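Local structure of TENA/THI-4 protein (Shewanella denitrificans OS217, 3DDE) at the interface of chains A and B and the interface of chains A and C. The protein is of unknown function but adopts a haem oxygenase-like helical fold and belongs to a family that suggests a possible oxidoreductase role. Sequence-based numbering; all coordinates share one arbitrary frame. Chains: chain A/B/C, TENA/THI-4 protein, Domain of Unknown Function with a Heme Oxygenase-like Fold.

Contact 1: the interface of chains A and B. Residues chain A 54, 115, 118-119, 122; chain B 123.
B:Trp123 lays its indole against chain A, meeting A:Tyr122, A:Ile118, A:Ala119 and A:Glu115. It loses 128 Å² of surface to the partner, against 24 Å² for A:Tyr122 and 23 Å² for A:Glu115, so this is one large side chain laid across a platform made by several chain A residues. With CG anti to the backbone N (chi1 178°), the indole reaches away from its own helix and across to the other chain. The pyrrole edge is the polar end. NE1 of B:Trp123 donates to OE2 of the A:Glu115 carboxylate at 2.9 Å, with 165° at the hydrogen. The oxygen sits almost in the indole plane and accepts through its anti lone pair, while carboxylate and ring planes differ by 20°. This nearly coplanar, straight bond fixes how the indole is rotated and gives the indole N-H an acceptor. A bend at chi2 turns the glutamate chain towards that edge.

The benzo end is apolar. CZ3 of B:Trp123 lies 3.4 Å from CD2 of A:Tyr122, over the rim of the phenol rather than its centre, so the two rings overlap in part. On the same indole face, CG2 of A:Ile118 comes within 3.6 Å of CZ2, and CB of A:Ala119 packs 3.5 Å from the tryptophan CB, a small side chain that may let the two helices come close here. A second shell orients the tyrosine: its phenol OH is hydrogen-bonded to ND1 of A:His54 at 2.8 Å, and CG2 of A:Ile118 also covers a face of that imidazole. The whole interface is two-fold symmetric, so the tryptophan of chain A makes the twin contact with chain B. In the helical fold, A:Glu115 to A:Tyr122 and B:Trp123 all belong to helix 112-126 of their respective chains, with A:His54 in the loop between helices 38-52 and 55-65.

Contact 2: the interface of chains A and C. Residues chain A 56-57, 60, 81-82, 85; chain C 63, 74, 78.
C:Phe78 pushes its benzyl group between two helices of chain A, 55-65 and 71-84, touching A:Ala60, A:Ala56, A:Ala81 and the backbone of A:His82. It buries 73 Å², well above any other residue of the patch, and the tight half of the contact is built on it. CE1 meets CB of A:Ala60 at 3.4 Å, while CE2 lies 3.9 Å from CB of A:Ala56. The methyl of A:Ala81 instead covers one face of the ring, off centre, with CB 3.9 Å from CG. Short alanine side chains thus line the groove that admits the ring. Nearer the phenylalanine backbone, CB of C:Phe78 rests 3.7 Å from CA of A:His82. The chi1 of -59°, with CG anti to the carbonyl carbon, directs the ring from that point towards helix 55-65.

Packing is looser at C:Leu74, whose CD2 stays 4.3 Å from CB of A:Ala85. On the hydrated side A:Lys57 extends its chain past C:Gly63, its CE 3.5 Å from the glycine carbonyl oxygen, and chain and carbonyl are linked through solvent. Water 1 lies 3.0 Å from NZ of A:Lys57 and 2.8 Å from O of C:Gly63, and the NZ–water–O angle is about 89°.

Contact 1: the interface of chains A and B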
# COMPACT_ATOMS: atom_id res chain seq x y z
N HIS A 54 15.86 5.13 1.03
CA HIS A 54 14.47 4.88 1.38
C HIS A 54 13.94 5.61 2.63
O HIS A 54 12.75 5.54 2.91
CB HIS A 54 14.26 3.36 1.56
CG HIS A 54 14.44 2.57 0.30
ND1 HIS A 54 13.46 2.48 -0.66
CD2 HIS A 54 15.49 1.86 -0.16
CE1 HIS A 54 13.90 1.74 -1.66
NE2 HIS A 54 15.13 1.35 -1.38
N GLU A 115 18.89 -5.05 2.56
CA GLU A 115 17.54 -5.29 2.06
C GLU A 115 16.61 -5.60 3.25
O GLU A 115 15.46 -5.15 3.28
CB GLU A 115 17.54 -6.49 1.10
CG GLU A 115 16.33 -6.55 0.16
CD GLU A 115 16.37 -5.42 -0.85
OE1 GLU A 115 17.37 -5.29 -1.59
OE2 GLU A 115 15.42 -4.65 -0.89
N ILE A 118 15.82 -2.34 5.18
CA ILE A 118 14.89 -1.58 4.35
C ILE A 118 13.47 -2.10 4.56
O ILE A 118 12.57 -1.33 4.86
CB ILE A 118 15.31 -1.61 2.83
CG1 ILE A 118 16.63 -0.85 2.61
CG2 ILE A 118 14.25 -0.99 1.95
CD1 ILE A 118 17.36 -1.18 1.28
N ALA A 119 13.27 -3.42 4.44
CA ALA A 119 11.97 -4.05 4.64
C ALA A 119 11.39 -3.74 6.02
O ALA A 119 10.22 -3.40 6.14
CB ALA A 119 12.06 -5.57 4.46
N TYR A 122 10.16 0.02 6.42
CA TYR A 122 8.85 0.27 5.75
C TYR A 122 7.72 -0.38 6.54
O TYR A 122 6.67 0.21 6.73
CB TYR A 122 8.80 -0.22 4.30
CG TYR A 122 9.38 0.70 3.27
CD1 TYR A 122 8.64 1.76 2.77
CD2 TYR A 122 10.66 0.51 2.77
CE1 TYR A 122 9.17 2.62 1.82
CE2 TYR A 122 11.18 1.33 1.80
CZ TYR A 122 10.43 2.39 1.33
OH TYR A 122 10.95 3.23 0.37
N TRP B 123 7.72 -7.18 1.97
CA TRP B 123 8.53 -6.35 1.08
C TRP B 123 8.81 -7.02 -0.26
O TRP B 123 8.64 -6.40 -1.32
CB TRP B 123 9.85 -5.99 1.78
CG TRP B 123 10.82 -5.19 1.00
CD1 TRP B 123 12.01 -5.60 0.53
CD2 TRP B 123 10.67 -3.82 0.59
NE1 TRP B 123 12.65 -4.56 -0.12
CE2 TRP B 123 11.84 -3.46 -0.09
CE3 TRP B 123 9.68 -2.85 0.78
CZ2 TRP B 123 12.03 -2.19 -0.63
CZ3 TRP B 123 9.87 -1.58 0.26
CH2 TRP B 123 11.03 -1.27 -0.44

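Contact 2: the interface of chains A and C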
# COMPACT_ATOMS: atom_id res chain seq x y z
N ALA A 56 13.49 8.94 3.57
CA ALA A 56 12.52 9.99 3.36
C ALA A 56 11.16 9.37 3.07
O ALA A 56 10.15 9.81 3.58
CB ALA A 56 12.95 10.92 2.20
N LYS A 57 11.17 8.32 2.25
CA LYS A 57 9.96 7.63 1.83
C LYS A 57 9.26 6.91 2.97
O LYS A 57 8.06 7.11 3.15
CB LYS A 57 10.29 6.63 0.74
CG LYS A 57 10.78 7.29 -0.52
CD LYS A 57 11.01 6.24 -1.59
CE LYS A 57 11.42 6.90 -2.86
NZ LYS A 57 11.29 5.98 -4.00
N ALA A 60 7.75 9.54 5.37
CA ALA A 60 6.52 10.10 4.84
C ALA A 60 5.36 9.09 4.98
O ALA A 60 4.22 9.47 5.20
CB ALA A 60 6.69 10.55 3.35
N ALA A 81 10.64 14.07 6.10
CA ALA A 81 10.77 13.35 4.83
C ALA A 81 11.38 14.34 3.82
O ALA A 81 12.27 13.99 3.04
CB ALA A 81 9.39 12.83 4.34
N HIS A 82 10.90 15.57 3.85
CA HIS A 82 11.43 16.61 2.97
C HIS A 82 12.91 16.90 3.25
O HIS A 82 13.70 17.06 2.32
CB HIS A 82 10.61 17.89 3.12
CG HIS A 82 11.15 19.06 2.38
ND1 HIS A 82 11.54 20.22 3.01
CD2 HIS A 82 11.37 19.26 1.05
CE1 HIS A 82 11.95 21.09 2.10
NE2 HIS A 82 11.86 20.53 0.91
N ALA A 85 15.09 13.93 1.95
CA ALA A 85 15.10 13.64 0.51
C ALA A 85 16.44 13.95 -0.15
O ALA A 85 16.98 15.06 0.00
CB ALA A 85 13.95 14.33 -0.22
N GLY C 63 5.51 10.75 -3.93
CA GLY C 63 6.94 10.67 -3.64
C GLY C 63 7.40 9.30 -3.20
O GLY C 63 8.57 8.94 -3.39
N LEU C 74 10.74 14.92 -6.20
CA LEU C 74 10.60 14.18 -4.94
C LEU C 74 10.56 15.19 -3.79
O LEU C 74 9.71 15.09 -2.90
CB LEU C 74 11.75 13.18 -4.73
CG LEU C 74 11.75 12.33 -3.44
CD1 LEU C 74 10.53 11.41 -3.38
CD2 LEU C 74 13.02 11.52 -3.30
N PHE C 78 7.18 16.10 -0.96
CA PHE C 78 7.23 16.10 0.50
C PHE C 78 7.12 17.51 1.06
O PHE C 78 6.54 17.69 2.12
CB PHE C 78 8.47 15.38 1.05
CG PHE C 78 8.60 13.91 0.64
CD1 PHE C 78 7.51 13.04 0.65
CD2 PHE C 78 9.84 13.37 0.32
CE1 PHE C 78 7.65 11.70 0.28
CE2 PHE C 78 9.98 12.03 -0.03
CZ PHE C 78 8.89 11.20 -0.03
O HOH W 1 10.12 8.18 -5.61

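The C-alpha centres of contact 1 and contact 2 lie about 15 Å apart, so chain A presents two neighbouring but distinct surfaces to chains B and C. Contact 1 relies mainly on helix 112-126, contact 2 on helices 55-65 and 71-84. They come together in sequence at A:His54, which supports the first, and A:Ala56, which lines the second at the start of the helix that follows. Each interface has two-fold symmetry, so using both could join the four copies of the deposited assembly. Whether this tetramer forms in solution cannot be judged from crystal contacts alone.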